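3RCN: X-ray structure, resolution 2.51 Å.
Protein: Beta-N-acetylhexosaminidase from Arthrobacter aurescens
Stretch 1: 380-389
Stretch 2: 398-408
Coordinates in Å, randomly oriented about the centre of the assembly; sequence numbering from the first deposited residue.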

# COMPACT_ATOMS: atom_id res chain seq x y z
N ALA A 380 -23.13 5.14 19.14
CA ALA A 380 -22.46 3.88 18.86
C ALA A 380 -22.31 3.13 20.18
O ALA A 380 -21.47 3.48 21.03
CB ALA A 380 -21.09 4.13 18.25
N SER A 381 -23.09 2.07 20.33
CA SER A 381 -23.21 1.40 21.61
C SER A 381 -22.25 0.22 21.74
O SER A 381 -22.43 -0.81 21.09
CB SER A 381 -24.64 0.88 21.79
OG SER A 381 -24.72 0.17 23.02
N TRP A 382 -21.26 0.38 22.61
CA TRP A 382 -20.30 -0.67 22.91
C TRP A 382 -20.72 -1.56 24.08
O TRP A 382 -20.11 -2.60 24.33
CB TRP A 382 -18.94 -0.04 23.19
CG TRP A 382 -19.02 1.06 24.16
CD1 TRP A 382 -19.22 2.39 23.89
CD2 TRP A 382 -18.94 0.95 25.58
NE1 TRP A 382 -19.25 3.11 25.06
CE2 TRP A 382 -19.09 2.25 26.11
CE3 TRP A 382 -18.76 -0.12 26.46
CZ2 TRP A 382 -19.06 2.50 27.48
CZ3 TRP A 382 -18.73 0.13 27.81
CH2 TRP A 382 -18.88 1.43 28.31
N ARG A 383 -21.76 -1.14 24.80
CA ARG A 383 -22.35 -1.97 25.84
C ARG A 383 -23.23 -3.03 25.17
O ARG A 383 -23.36 -3.06 23.95
CB ARG A 383 -23.16 -1.12 26.81
CG ARG A 383 -22.74 0.36 26.87
CD ARG A 383 -23.49 1.14 27.95
NE ARG A 383 -22.81 1.08 29.24
CZ ARG A 383 -22.37 2.14 29.92
NH1 ARG A 383 -22.57 3.37 29.46
NH2 ARG A 383 -21.75 1.97 31.08
N GLY A 384 -23.85 -3.89 25.97
CA GLY A 384 -24.67 -4.95 25.41
C GLY A 384 -26.02 -4.48 24.91
O GLY A 384 -26.23 -3.29 24.63
N TYR A 385 -26.95 -5.43 24.77
CA TYR A 385 -28.29 -5.14 24.28
C TYR A 385 -29.02 -4.11 25.14
O TYR A 385 -29.85 -3.36 24.63
CB TYR A 385 -29.13 -6.42 24.21
CG TYR A 385 -28.69 -7.41 23.15
CD1 TYR A 385 -27.78 -7.06 22.16
CD2 TYR A 385 -29.20 -8.70 23.14
CE1 TYR A 385 -27.39 -7.97 21.19
CE2 TYR A 385 -28.82 -9.61 22.19
CZ TYR A 385 -27.92 -9.25 21.21
OH TYR A 385 -27.56 -10.18 20.28
N GLU A 386 -28.72 -4.09 26.43
CA GLU A 386 -29.39 -3.16 27.34
C GLU A 386 -29.06 -1.68 27.07
O GLU A 386 -29.97 -0.87 26.89
CB GLU A 386 -29.12 -3.53 28.80
CG GLU A 386 -30.07 -4.59 29.33
CD GLU A 386 -29.35 -5.67 30.13
OE1 GLU A 386 -30.04 -6.58 30.65
OE2 GLU A 386 -28.11 -5.62 30.22
N GLY A 387 -27.78 -1.34 27.04
CA GLY A 387 -27.38 0.02 26.73
C GLY A 387 -27.94 0.49 25.39
O GLY A 387 -28.23 1.67 25.20
N GLY A 388 -28.07 -0.45 24.45
CA GLY A 388 -28.62 -0.18 23.14
C GLY A 388 -30.10 0.18 23.13
O GLY A 388 -30.49 1.21 22.57
N ILE A 389 -30.93 -0.66 23.74
CA ILE A 389 -32.37 -0.41 23.78
C ILE A 389 -32.68 0.86 24.58
O ILE A 389 -33.65 1.56 24.30
CB ILE A 389 -33.17 -1.60 24.38
CG1 ILE A 389 -32.54 -2.05 25.70
CG2 ILE A 389 -33.23 -2.75 23.39
CD1 ILE A 389 -33.45 -2.93 26.55
N VAL A 398 -29.28 4.43 16.72
CA VAL A 398 -28.28 3.54 17.28
C VAL A 398 -27.58 2.70 16.19
O VAL A 398 -28.19 2.31 15.20
CB VAL A 398 -28.95 2.61 18.30
CG1 VAL A 398 -28.00 1.52 18.77
CG2 VAL A 398 -29.47 3.41 19.46
N VAL A 399 -26.28 2.46 16.38
CA VAL A 399 -25.57 1.42 15.65
C VAL A 399 -24.85 0.57 16.69
O VAL A 399 -24.24 1.10 17.62
CB VAL A 399 -24.56 2.02 14.66
CG1 VAL A 399 -25.28 2.86 13.63
CG2 VAL A 399 -23.54 2.86 15.38
N MSE A 400 -24.95 -0.75 16.57
CA MSE A 400 -24.34 -1.64 17.56
C MSE A 400 -22.88 -1.98 17.23
O MSE A 400 -22.54 -2.36 16.10
CB MSE A 400 -25.13 -2.93 17.70
CG MSE A 400 -26.57 -2.72 18.09
SE MSE A 400 -26.75 -2.02 19.90
CE MSE A 400 -25.73 -3.42 20.82
N CYS A 401 -22.02 -1.80 18.22
CA CYS A 401 -20.67 -2.30 18.18
C CYS A 401 -20.27 -2.77 19.57
O CYS A 401 -19.46 -2.13 20.24
CB CYS A 401 -19.71 -1.22 17.67
SG CYS A 401 -19.98 0.43 18.33
N PRO A 402 -20.85 -3.89 20.01
CA PRO A 402 -20.57 -4.39 21.36
C PRO A 402 -19.08 -4.70 21.54
O PRO A 402 -18.50 -5.34 20.67
CB PRO A 402 -21.39 -5.69 21.43
CG PRO A 402 -22.40 -5.58 20.34
CD PRO A 402 -21.78 -4.75 19.27
N GLU A 403 -18.50 -4.25 22.64
CA GLU A 403 -17.10 -4.49 22.94
C GLU A 403 -16.77 -5.98 23.08
O GLU A 403 -15.64 -6.38 22.86
CB GLU A 403 -16.69 -3.76 24.22
CG GLU A 403 -15.23 -3.99 24.64
CD GLU A 403 -14.93 -3.52 26.06
OE1 GLU A 403 -15.87 -3.20 26.82
OE2 GLU A 403 -13.73 -3.48 26.43
N HIS A 404 -17.73 -6.79 23.48
CA HIS A 404 -17.45 -8.20 23.69
C HIS A 404 -17.78 -9.07 22.48
O HIS A 404 -17.71 -10.30 22.54
CB HIS A 404 -18.11 -8.73 24.96
CG HIS A 404 -19.59 -8.53 25.00
ND1 HIS A 404 -20.17 -7.28 25.13
CD2 HIS A 404 -20.61 -9.41 24.95
CE1 HIS A 404 -21.49 -7.41 25.15
NE2 HIS A 404 -21.78 -8.69 25.04
N LYS A 405 -18.16 -8.41 21.38
CA LYS A 405 -18.51 -9.10 20.14
C LYS A 405 -17.68 -8.62 18.95
O LYS A 405 -17.00 -9.39 18.30
CB LYS A 405 -20.00 -8.90 19.82
CG LYS A 405 -20.96 -9.49 20.85
CD LYS A 405 -20.70 -10.98 21.05
CE LYS A 405 -21.80 -11.60 21.88
NZ LYS A 405 -22.03 -10.84 23.13
N LEU A 406 -17.82 -7.34 18.65
CA LEU A 406 -17.32 -6.69 17.45
C LEU A 406 -15.96 -5.96 17.50
O LEU A 406 -15.68 -5.16 16.61
CB LEU A 406 -18.40 -5.82 16.82
CG LEU A 406 -19.62 -6.64 16.39
CD1 LEU A 406 -20.55 -5.81 15.53
CD2 LEU A 406 -19.19 -7.88 15.64
N TYR A 407 -15.21 -6.10 18.59
CA TYR A 407 -13.90 -5.44 18.66
C TYR A 407 -12.79 -6.35 18.12
O TYR A 407 -12.48 -7.40 18.68
CB TYR A 407 -13.56 -4.98 20.09
CG TYR A 407 -14.24 -3.68 20.49
CD1 TYR A 407 -15.36 -3.22 19.81
CD2 TYR A 407 -13.75 -2.89 21.52
CE1 TYR A 407 -15.98 -2.03 20.16
CE2 TYR A 407 -14.36 -1.69 21.88
CZ TYR A 407 -15.47 -1.27 21.19
OH TYR A 407 -16.10 -0.09 21.53
N LEU A 408 -12.19 -5.92 17.01
CA LEU A 408 -11.29 -6.77 16.25
C LEU A 408 -9.82 -6.69 16.68
O LEU A 408 -8.99 -7.45 16.20
CB LEU A 408 -11.41 -6.49 14.75
CG LEU A 408 -12.80 -6.69 14.14
CD1 LEU A 408 -12.81 -6.34 12.65
CD2 LEU A 408 -13.27 -8.11 14.38

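What fills the apolar centre of this contact? Much of it is the side chain of Met400, a selenomethionine, whose three chi angles all lie in the m well. The folded chain brings its SE atom to 4.1 Å from Ser381 CB and 4.2 Å from Gly388 CA, while its CE methyl lies 3.8 Å from Gly384 O and 4.4 Å from Tyr385 CD1, at the edge of the tyrosine ring. Met400 thus reaches from the strand across to the start of the helix in the other stretch. Gly388 suits this packing: an ideal CB there would point toward the strand and stand 2.9 Å from Met400 SE, a clash. Nearby, Val398 CG2 comes to 3.9 Å from Gly388 O.

What lies on the other face of the sheet? Ser381 and Met400 share one face; Ala380 and Val399 share the other. There Ala380 CB packs 4.0 Å from Val399 CG2 and 3.9 Å from Cys401 SG, so a small methyl touches both side chains at ordinary van der Waals distances.

How are the two backbones joined? They pair as parallel strands, Ala380 beside Val399 and Ser381 beside Met400, with CA atoms 5.1 and 5.2 Å apart, respectively. Ser381 uses both its backbone polar groups: its N donates to Val399 O at 3.1 Å, and its O accepts from Cys401 N, also at 3.1 Å. Because these partners flank Met400, the bonds follow the usual parallel pattern. The angles at hydrogen, 165° and 157°, are fairly straight. Val399 O also receives a CA-H...O contact from Ala380 CA at 3.5 Å.

How does the pairing continue beyond the strands? Trp382 and Pro402 draw together until their CA atoms are 4.0 Å apart. Trp382 O accepts a hydrogen bond from Glu403 N at 2.9 Å, nearly linear at 173°, and lies 3.5 Å from Pro402 CA in a CA-H...O contact. In another such contact, Trp382 CA approaches Cys401 O at 3.2 Å. The two loops therefore remain closely tied through their backbones after the strands end.

What marks the polar edge? Here the contact is made by partly exposed side chains. The CA-to-CB bond of Tyr407 points toward the first stretch, and Tyr407 OH lies 3.3 Å from Trp382 CB, whereas the end of the tryptophan side chain leads away. Glu403 OE1 stands 4.2 Å from Trp382 CE3, oblique to the indole, while Glu403 OE2 is hydrogen-bonded elsewhere in the structure. His404 presents its ring edge to the backbone, with CE1 4.0 Å from Gly384 CA.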